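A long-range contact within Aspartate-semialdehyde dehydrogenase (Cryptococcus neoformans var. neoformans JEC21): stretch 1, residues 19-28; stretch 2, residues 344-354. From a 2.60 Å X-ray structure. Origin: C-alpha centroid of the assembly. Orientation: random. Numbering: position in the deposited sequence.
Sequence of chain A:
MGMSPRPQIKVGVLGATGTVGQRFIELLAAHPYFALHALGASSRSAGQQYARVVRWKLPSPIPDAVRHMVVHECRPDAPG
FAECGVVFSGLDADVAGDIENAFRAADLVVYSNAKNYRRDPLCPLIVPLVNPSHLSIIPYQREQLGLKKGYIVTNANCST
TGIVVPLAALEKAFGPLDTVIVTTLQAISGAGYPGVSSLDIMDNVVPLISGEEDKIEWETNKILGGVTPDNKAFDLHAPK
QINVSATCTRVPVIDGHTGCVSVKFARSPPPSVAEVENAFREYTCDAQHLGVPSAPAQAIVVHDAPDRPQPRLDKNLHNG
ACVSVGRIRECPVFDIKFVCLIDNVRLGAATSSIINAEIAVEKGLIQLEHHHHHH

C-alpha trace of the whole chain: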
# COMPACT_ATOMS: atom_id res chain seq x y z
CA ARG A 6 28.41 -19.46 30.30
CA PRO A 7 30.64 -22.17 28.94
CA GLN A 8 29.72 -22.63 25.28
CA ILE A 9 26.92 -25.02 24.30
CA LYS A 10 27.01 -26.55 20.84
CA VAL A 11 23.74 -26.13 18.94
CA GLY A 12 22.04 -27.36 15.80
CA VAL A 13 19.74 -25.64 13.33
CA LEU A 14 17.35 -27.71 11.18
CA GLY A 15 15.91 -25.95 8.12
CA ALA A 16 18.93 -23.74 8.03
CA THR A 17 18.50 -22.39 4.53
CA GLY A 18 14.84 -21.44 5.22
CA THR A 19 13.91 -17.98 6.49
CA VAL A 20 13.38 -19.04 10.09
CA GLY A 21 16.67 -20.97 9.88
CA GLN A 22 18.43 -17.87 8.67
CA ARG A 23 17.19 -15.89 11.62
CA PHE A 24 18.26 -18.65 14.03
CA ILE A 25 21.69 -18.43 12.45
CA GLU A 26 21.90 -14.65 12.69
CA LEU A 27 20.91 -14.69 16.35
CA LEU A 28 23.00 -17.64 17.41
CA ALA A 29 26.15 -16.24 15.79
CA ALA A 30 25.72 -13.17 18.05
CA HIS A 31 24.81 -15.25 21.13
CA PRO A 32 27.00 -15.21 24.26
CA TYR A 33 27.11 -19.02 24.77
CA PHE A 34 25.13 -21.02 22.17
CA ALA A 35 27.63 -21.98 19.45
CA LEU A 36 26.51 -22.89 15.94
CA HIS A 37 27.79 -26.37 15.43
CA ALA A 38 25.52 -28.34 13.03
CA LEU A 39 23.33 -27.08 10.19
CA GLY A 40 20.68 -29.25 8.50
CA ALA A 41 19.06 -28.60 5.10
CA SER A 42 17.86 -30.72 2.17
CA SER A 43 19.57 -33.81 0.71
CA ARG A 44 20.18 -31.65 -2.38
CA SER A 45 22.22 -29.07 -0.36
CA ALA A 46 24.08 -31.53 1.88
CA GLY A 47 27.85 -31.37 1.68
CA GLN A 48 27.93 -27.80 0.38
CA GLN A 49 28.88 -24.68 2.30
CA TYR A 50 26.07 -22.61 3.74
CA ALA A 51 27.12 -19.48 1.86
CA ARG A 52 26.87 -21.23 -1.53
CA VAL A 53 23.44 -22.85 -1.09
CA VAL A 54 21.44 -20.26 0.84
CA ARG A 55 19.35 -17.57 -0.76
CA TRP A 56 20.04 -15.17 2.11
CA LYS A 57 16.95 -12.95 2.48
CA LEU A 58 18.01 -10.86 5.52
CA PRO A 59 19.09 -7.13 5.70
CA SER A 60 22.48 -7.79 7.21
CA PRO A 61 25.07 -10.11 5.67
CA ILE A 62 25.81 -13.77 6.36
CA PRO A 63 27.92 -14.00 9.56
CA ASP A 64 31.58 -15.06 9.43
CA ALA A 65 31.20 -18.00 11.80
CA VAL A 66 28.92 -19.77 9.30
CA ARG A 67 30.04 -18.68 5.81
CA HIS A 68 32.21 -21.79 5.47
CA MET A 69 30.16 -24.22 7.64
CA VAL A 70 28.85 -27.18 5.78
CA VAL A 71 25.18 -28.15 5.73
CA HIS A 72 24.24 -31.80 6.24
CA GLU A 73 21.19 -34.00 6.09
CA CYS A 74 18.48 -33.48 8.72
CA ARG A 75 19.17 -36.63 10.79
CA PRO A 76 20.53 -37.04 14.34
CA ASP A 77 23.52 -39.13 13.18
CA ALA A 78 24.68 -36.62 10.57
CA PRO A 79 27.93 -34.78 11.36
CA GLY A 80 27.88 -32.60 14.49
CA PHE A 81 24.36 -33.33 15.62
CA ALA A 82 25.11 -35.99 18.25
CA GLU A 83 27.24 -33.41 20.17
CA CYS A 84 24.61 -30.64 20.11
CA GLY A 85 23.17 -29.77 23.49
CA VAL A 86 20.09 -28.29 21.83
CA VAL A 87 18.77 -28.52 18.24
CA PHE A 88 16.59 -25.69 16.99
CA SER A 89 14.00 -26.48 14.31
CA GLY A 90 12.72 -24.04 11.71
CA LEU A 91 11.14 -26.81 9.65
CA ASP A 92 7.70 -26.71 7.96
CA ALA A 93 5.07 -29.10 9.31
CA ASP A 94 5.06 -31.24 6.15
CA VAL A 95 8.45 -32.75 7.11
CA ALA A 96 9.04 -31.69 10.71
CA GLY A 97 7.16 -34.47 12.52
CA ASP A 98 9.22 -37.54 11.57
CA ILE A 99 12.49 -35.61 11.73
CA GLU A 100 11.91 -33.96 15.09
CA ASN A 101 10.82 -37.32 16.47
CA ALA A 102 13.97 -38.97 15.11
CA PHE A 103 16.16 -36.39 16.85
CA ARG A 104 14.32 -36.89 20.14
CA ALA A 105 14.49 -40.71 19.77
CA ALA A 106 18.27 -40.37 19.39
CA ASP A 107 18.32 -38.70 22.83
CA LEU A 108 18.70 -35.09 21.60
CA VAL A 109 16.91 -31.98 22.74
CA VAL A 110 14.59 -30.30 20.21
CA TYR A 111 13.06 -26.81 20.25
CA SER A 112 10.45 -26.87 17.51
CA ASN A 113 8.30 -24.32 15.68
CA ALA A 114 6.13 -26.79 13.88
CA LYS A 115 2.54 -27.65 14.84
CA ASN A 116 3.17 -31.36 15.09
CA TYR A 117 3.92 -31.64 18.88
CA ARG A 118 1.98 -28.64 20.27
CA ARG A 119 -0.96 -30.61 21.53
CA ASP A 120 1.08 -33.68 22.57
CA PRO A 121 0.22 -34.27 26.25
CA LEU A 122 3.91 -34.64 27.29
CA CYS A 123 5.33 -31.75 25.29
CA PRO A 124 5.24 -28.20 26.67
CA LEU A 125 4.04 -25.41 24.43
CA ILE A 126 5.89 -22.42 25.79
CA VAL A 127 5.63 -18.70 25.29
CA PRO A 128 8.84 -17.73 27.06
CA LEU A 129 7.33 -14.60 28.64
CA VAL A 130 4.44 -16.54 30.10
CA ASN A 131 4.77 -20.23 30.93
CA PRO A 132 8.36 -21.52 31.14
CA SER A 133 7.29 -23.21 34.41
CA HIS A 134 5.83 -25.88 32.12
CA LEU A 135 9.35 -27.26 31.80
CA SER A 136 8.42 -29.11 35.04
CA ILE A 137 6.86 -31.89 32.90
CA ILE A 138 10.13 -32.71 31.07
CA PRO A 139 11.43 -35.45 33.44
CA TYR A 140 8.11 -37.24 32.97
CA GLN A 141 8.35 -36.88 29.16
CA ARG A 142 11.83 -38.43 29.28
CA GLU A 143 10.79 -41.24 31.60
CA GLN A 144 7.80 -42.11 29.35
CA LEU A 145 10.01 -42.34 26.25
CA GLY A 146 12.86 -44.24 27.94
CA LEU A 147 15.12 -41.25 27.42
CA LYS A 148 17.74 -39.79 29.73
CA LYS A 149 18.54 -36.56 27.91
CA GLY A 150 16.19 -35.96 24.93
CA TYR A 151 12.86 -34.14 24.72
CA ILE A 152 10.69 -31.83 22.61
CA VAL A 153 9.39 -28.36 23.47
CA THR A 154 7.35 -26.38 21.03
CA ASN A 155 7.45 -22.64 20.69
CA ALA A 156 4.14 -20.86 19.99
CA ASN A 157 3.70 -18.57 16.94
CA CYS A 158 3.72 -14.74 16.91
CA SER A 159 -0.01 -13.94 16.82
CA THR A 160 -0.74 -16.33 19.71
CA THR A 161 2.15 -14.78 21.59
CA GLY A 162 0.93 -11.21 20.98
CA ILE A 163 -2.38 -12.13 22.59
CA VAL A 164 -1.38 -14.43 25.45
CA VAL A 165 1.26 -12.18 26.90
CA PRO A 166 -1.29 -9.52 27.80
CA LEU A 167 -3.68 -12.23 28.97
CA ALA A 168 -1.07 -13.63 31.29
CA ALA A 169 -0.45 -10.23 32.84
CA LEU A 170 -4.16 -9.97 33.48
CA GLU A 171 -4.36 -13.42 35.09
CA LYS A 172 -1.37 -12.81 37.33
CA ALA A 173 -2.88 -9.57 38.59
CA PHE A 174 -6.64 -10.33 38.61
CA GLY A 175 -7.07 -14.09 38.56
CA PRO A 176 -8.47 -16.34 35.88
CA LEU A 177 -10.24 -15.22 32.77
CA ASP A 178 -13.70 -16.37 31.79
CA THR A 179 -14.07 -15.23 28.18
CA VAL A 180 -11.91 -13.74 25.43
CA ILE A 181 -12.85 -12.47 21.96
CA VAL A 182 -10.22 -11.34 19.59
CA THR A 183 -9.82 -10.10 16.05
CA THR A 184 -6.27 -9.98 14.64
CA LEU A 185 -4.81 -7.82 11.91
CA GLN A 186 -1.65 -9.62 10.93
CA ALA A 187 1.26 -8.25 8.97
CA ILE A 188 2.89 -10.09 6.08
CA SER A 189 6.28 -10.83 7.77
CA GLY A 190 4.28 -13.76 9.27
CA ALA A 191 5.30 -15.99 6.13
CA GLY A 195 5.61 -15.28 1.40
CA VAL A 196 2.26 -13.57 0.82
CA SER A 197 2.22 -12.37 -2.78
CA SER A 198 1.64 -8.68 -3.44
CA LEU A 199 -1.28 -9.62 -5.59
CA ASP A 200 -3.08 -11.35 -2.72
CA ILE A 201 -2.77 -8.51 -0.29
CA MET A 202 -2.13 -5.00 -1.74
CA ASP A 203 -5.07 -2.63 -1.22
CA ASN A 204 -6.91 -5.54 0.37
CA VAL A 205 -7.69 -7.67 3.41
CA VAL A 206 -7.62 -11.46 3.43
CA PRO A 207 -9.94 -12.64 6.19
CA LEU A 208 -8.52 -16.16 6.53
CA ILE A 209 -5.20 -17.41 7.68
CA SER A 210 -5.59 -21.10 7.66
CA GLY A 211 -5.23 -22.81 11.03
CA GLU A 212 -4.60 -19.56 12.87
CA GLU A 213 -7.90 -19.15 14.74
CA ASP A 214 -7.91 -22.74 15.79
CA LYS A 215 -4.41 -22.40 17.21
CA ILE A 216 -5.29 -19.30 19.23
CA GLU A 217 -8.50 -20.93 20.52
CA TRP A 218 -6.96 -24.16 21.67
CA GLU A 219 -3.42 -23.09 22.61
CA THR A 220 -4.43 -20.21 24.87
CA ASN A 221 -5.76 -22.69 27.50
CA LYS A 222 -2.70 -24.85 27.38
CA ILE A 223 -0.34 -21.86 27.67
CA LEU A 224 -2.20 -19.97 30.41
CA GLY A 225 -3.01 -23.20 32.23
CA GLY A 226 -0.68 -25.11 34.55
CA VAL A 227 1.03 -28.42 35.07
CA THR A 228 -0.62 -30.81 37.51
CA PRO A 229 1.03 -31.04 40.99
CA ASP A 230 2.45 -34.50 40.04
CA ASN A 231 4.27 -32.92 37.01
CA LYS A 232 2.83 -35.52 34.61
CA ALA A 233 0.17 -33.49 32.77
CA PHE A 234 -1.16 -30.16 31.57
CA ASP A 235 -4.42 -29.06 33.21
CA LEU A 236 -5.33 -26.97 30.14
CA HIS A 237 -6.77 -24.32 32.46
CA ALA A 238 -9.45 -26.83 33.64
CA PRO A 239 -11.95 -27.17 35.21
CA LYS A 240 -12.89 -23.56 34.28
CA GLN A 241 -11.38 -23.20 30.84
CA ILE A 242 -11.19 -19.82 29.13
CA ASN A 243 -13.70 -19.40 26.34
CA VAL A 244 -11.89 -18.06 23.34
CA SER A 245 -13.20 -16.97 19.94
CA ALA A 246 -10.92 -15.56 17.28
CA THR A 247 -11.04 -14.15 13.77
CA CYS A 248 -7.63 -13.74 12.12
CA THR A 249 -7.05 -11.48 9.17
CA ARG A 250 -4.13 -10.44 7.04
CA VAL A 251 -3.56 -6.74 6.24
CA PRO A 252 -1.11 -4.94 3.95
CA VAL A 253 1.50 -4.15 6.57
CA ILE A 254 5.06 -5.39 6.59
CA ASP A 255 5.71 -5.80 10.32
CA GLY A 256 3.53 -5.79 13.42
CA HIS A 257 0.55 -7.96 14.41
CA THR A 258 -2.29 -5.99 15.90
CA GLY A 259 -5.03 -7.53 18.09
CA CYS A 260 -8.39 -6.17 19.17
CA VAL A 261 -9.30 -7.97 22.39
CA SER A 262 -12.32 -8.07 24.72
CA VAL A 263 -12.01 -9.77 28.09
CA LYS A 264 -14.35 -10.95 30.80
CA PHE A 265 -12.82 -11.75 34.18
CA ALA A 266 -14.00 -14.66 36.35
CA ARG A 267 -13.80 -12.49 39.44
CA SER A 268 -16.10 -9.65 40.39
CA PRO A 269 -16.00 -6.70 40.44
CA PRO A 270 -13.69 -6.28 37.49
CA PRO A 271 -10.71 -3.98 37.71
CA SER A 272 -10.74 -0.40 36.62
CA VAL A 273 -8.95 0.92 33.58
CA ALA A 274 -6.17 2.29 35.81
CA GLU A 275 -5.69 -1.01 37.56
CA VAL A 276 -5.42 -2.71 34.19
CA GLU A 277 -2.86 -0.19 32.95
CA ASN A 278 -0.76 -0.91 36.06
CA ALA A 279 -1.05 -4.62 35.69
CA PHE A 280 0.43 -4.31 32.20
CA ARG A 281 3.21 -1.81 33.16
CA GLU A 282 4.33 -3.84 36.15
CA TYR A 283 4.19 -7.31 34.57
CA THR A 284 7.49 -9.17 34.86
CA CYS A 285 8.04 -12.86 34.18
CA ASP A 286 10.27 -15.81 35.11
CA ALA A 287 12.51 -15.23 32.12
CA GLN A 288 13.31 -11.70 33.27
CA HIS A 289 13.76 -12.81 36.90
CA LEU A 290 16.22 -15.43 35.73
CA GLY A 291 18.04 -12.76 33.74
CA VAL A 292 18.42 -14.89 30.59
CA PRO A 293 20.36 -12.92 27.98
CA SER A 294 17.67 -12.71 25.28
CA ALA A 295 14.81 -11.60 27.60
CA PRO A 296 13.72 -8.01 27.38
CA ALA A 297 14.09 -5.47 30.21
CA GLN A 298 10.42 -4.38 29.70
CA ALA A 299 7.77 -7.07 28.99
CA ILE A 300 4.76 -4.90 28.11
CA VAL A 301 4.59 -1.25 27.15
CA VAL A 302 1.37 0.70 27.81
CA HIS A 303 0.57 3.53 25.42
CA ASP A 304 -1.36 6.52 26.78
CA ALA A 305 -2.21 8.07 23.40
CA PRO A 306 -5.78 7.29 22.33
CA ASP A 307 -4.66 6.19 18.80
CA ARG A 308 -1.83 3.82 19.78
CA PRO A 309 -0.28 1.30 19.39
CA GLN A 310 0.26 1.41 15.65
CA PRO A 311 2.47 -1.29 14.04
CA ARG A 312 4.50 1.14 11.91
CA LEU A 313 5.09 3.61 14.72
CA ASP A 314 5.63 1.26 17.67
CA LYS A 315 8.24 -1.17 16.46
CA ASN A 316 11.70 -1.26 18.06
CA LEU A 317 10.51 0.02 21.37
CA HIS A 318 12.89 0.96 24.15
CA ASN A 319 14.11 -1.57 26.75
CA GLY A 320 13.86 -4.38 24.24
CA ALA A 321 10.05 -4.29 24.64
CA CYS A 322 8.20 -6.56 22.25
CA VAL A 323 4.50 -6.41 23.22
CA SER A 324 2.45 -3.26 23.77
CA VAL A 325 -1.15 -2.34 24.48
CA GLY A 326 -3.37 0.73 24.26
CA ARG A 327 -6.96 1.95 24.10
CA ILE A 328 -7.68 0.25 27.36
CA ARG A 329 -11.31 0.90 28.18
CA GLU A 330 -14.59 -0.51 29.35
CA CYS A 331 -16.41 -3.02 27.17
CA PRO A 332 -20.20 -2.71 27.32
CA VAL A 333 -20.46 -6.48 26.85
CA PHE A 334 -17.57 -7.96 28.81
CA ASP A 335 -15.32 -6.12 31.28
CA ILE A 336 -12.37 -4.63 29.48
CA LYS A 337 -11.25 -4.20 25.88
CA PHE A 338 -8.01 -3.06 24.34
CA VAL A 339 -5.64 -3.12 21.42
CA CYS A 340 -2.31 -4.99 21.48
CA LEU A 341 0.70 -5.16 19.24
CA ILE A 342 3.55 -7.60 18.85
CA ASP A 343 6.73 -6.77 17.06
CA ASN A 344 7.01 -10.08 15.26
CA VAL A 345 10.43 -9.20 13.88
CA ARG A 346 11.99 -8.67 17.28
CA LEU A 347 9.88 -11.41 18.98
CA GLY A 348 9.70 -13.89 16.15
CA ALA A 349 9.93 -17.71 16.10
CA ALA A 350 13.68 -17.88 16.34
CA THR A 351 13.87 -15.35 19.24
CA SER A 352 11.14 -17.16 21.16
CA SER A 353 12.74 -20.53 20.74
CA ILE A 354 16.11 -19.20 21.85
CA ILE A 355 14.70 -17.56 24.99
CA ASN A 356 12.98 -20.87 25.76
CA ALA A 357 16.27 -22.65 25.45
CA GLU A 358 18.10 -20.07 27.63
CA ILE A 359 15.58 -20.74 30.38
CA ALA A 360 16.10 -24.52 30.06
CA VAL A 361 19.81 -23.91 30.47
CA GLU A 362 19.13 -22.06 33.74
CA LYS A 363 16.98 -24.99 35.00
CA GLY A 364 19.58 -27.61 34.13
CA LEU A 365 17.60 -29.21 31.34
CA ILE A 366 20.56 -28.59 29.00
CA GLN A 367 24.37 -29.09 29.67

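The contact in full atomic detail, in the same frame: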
# COMPACT_ATOMS: atom_id res chain seq x y z
N THR A 19 13.85 -19.32 5.95
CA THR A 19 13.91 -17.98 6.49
C THR A 19 14.01 -18.00 8.01
O THR A 19 14.78 -17.25 8.60
CB THR A 19 12.74 -17.09 6.01
OG1 THR A 19 11.50 -17.60 6.51
CG2 THR A 19 12.67 -17.05 4.48
N VAL A 20 13.26 -18.88 8.65
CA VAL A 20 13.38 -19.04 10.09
C VAL A 20 14.78 -19.51 10.46
O VAL A 20 15.35 -19.03 11.43
CB VAL A 20 12.31 -20.02 10.64
CG1 VAL A 20 12.63 -20.43 12.07
CG2 VAL A 20 10.94 -19.37 10.57
N GLY A 21 15.31 -20.45 9.69
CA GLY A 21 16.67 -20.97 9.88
C GLY A 21 17.72 -19.89 9.80
O GLY A 21 18.64 -19.84 10.62
N GLN A 22 17.55 -19.00 8.85
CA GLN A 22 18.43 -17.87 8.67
C GLN A 22 18.46 -16.96 9.89
O GLN A 22 19.53 -16.47 10.32
CB GLN A 22 18.01 -17.05 7.44
CG GLN A 22 18.21 -17.78 6.12
CD GLN A 22 17.86 -16.93 4.92
OE1 GLN A 22 17.91 -15.70 4.99
NE2 GLN A 22 17.49 -17.57 3.83
N ARG A 23 17.28 -16.73 10.46
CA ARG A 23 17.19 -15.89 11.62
C ARG A 23 17.85 -16.58 12.82
O ARG A 23 18.59 -15.95 13.57
CB ARG A 23 15.75 -15.51 11.92
CG ARG A 23 15.64 -14.44 12.99
CD ARG A 23 15.92 -13.04 12.47
NE ARG A 23 15.69 -12.08 13.55
CZ ARG A 23 16.60 -11.23 14.04
NH1 ARG A 23 17.84 -11.16 13.54
NH2 ARG A 23 16.28 -10.42 15.04
N PHE A 24 17.59 -17.87 12.98
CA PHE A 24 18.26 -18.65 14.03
C PHE A 24 19.78 -18.44 13.91
O PHE A 24 20.46 -18.19 14.90
CB PHE A 24 17.97 -20.14 13.91
CG PHE A 24 16.77 -20.62 14.69
CD1 PHE A 24 16.68 -20.43 16.05
CD2 PHE A 24 15.74 -21.30 14.05
CE1 PHE A 24 15.60 -20.90 16.78
CE2 PHE A 24 14.66 -21.76 14.76
CZ PHE A 24 14.59 -21.57 16.13
N ILE A 25 20.28 -18.54 12.69
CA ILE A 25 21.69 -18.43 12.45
C ILE A 25 22.21 -17.03 12.80
O ILE A 25 23.23 -16.89 13.47
CB ILE A 25 22.02 -18.87 11.02
CG1 ILE A 25 22.02 -20.38 10.98
CG2 ILE A 25 23.37 -18.31 10.55
CD1 ILE A 25 21.88 -20.96 9.59
N GLU A 26 21.53 -16.00 12.33
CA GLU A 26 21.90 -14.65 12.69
C GLU A 26 21.99 -14.46 14.21
O GLU A 26 22.94 -13.90 14.71
CB GLU A 26 20.87 -13.69 12.13
CG GLU A 26 21.11 -12.25 12.48
CD GLU A 26 20.51 -11.33 11.45
OE1 GLU A 26 19.26 -11.20 11.36
OE2 GLU A 26 21.30 -10.71 10.72
N LEU A 27 20.98 -14.94 14.93
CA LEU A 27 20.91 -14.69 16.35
C LEU A 27 21.91 -15.53 17.11
O LEU A 27 22.44 -15.09 18.12
CB LEU A 27 19.51 -14.95 16.91
CG LEU A 27 18.45 -13.95 16.44
CD1 LEU A 27 17.06 -14.39 16.87
CD2 LEU A 27 18.73 -12.54 16.93
N LEU A 28 22.12 -16.75 16.67
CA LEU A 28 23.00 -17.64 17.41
C LEU A 28 24.47 -17.28 17.18
O LEU A 28 25.31 -17.50 18.05
CB LEU A 28 22.72 -19.10 17.07
CG LEU A 28 21.36 -19.58 17.53
CD1 LEU A 28 20.90 -20.83 16.76
CD2 LEU A 28 21.33 -19.86 19.02
N ASN A 344 6.65 -8.73 15.65
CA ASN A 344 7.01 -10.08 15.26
C ASN A 344 8.39 -10.25 14.63
O ASN A 344 8.85 -11.39 14.42
CB ASN A 344 5.95 -10.64 14.34
CG ASN A 344 5.83 -9.85 13.05
OD1 ASN A 344 5.84 -8.62 13.02
ND2 ASN A 344 5.69 -10.57 11.96
N VAL A 345 9.05 -9.13 14.34
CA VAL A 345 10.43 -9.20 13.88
C VAL A 345 11.32 -9.39 15.09
O VAL A 345 12.13 -10.32 15.13
CB VAL A 345 10.84 -7.92 13.07
CG1 VAL A 345 12.36 -7.87 12.84
CG2 VAL A 345 10.10 -7.88 11.74
N ARG A 346 11.20 -8.51 16.07
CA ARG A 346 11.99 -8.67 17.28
C ARG A 346 11.61 -9.97 18.03
O ARG A 346 12.50 -10.73 18.44
CB ARG A 346 11.91 -7.42 18.17
CG ARG A 346 13.12 -6.47 18.06
CD ARG A 346 13.77 -6.28 19.43
NE ARG A 346 13.95 -4.87 19.79
CZ ARG A 346 13.07 -4.10 20.40
NH1 ARG A 346 11.86 -4.55 20.74
NH2 ARG A 346 13.41 -2.85 20.69
N LEU A 347 10.30 -10.23 18.21
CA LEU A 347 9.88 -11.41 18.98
C LEU A 347 9.27 -12.45 18.06
O LEU A 347 8.11 -12.82 18.18
CB LEU A 347 8.96 -11.02 20.12
CG LEU A 347 8.58 -12.11 21.10
CD1 LEU A 347 9.79 -12.91 21.56
CD2 LEU A 347 7.83 -11.52 22.30
N GLY A 348 10.09 -12.89 17.11
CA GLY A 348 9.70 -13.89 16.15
C GLY A 348 9.95 -15.31 16.64
O GLY A 348 10.31 -15.52 17.80
N ALA A 349 9.76 -16.29 15.75
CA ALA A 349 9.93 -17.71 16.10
C ALA A 349 11.34 -18.04 16.64
O ALA A 349 11.49 -18.78 17.60
CB ALA A 349 9.62 -18.60 14.88
N ALA A 350 12.35 -17.54 15.97
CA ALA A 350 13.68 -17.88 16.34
C ALA A 350 13.95 -17.27 17.74
O ALA A 350 14.43 -17.99 18.64
CB ALA A 350 14.68 -17.36 15.31
N THR A 351 13.62 -15.98 17.94
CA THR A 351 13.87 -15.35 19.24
C THR A 351 13.14 -16.10 20.36
O THR A 351 13.69 -16.32 21.44
CB THR A 351 13.52 -13.86 19.26
OG1 THR A 351 14.43 -13.14 18.42
CG2 THR A 351 13.63 -13.28 20.63
N SER A 352 11.90 -16.51 20.11
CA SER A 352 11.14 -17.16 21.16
C SER A 352 11.76 -18.47 21.51
O SER A 352 11.88 -18.81 22.68
CB SER A 352 9.70 -17.39 20.76
OG SER A 352 9.01 -16.17 20.69
N SER A 353 12.14 -19.22 20.50
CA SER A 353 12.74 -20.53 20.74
C SER A 353 14.05 -20.40 21.52
O SER A 353 14.33 -21.21 22.41
CB SER A 353 12.97 -21.27 19.42
OG SER A 353 11.87 -22.11 19.17
N ILE A 354 14.83 -19.39 21.20
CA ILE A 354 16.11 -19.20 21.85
C ILE A 354 15.93 -18.84 23.31
O ILE A 354 16.59 -19.43 24.18
CB ILE A 354 16.90 -18.10 21.14
CG1 ILE A 354 17.49 -18.65 19.83
CG2 ILE A 354 18.00 -17.57 22.04
CD1 ILE A 354 17.88 -17.58 18.85
O HOH W 1 13.55 -12.37 16.01

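Residues 19-28 form a continuous helix, and residues 349-354 begin a second one, with Gly-348 at its N-cap position; both helices run on beyond these stretches. Their axes approach to 8.9 Å and cross at -52°; the nearest CA atoms, those of Phe-24 and Ala-350, lie 5.2 Å apart, and on the second helix only a methyl has to fit there. No direct hydrogen bond links the two stretches, so packing and one bridging water make the contact.

Ala-350 is the knob, its methyl seated among Val-20, Arg-23, Phe-24 and Leu-27. Its CB lies over the face of the Phe-24 ring, 3.9 Å from the centroid and 16° off the normal, a CH-pi contact; Ala-350 CA is also over that face, 3.6 Å from Phe-24 CE1. Ser-353 instead meets the ring at its edge, with Ser-353 CB 3.7 Å from Phe-24 CZ. The aliphatic part of Arg-23 lines another side of the hole, its CG 3.9 Å from Ala-350 CB, and Leu-27 CD1 reaches the same methyl at 4.1 Å.

One turn further along, Ile-354 extends the apolar surface: its CD1 lies 3.7 Å from Leu-27 CB and 4.2 Å from Phe-24 CD1, while its CG1 is 4.1 Å from Leu-28 CD2. Leu-27 CD1 also packs against Thr-351 OG1 at 3.3 Å, a close approach of a methyl to a hydroxyl.

The polar groups lie along one flank of the contact, across Ala-350 CB from the Phe-24 ring. Water 1 accepts from Arg-23 NE (3.3 Å), donates to Val-345 O (2.6 Å) and hydrogen-bonds Thr-351 OG1 (2.7 Å), thus joining the arginine to both the loop and the second helix. Within its own helix, Arg-23 NH1 forms a salt bridge with Glu-26 OE1 at 2.6 Å, although the hydrogen bond is weak, with an N-H...acceptor angle of 123°.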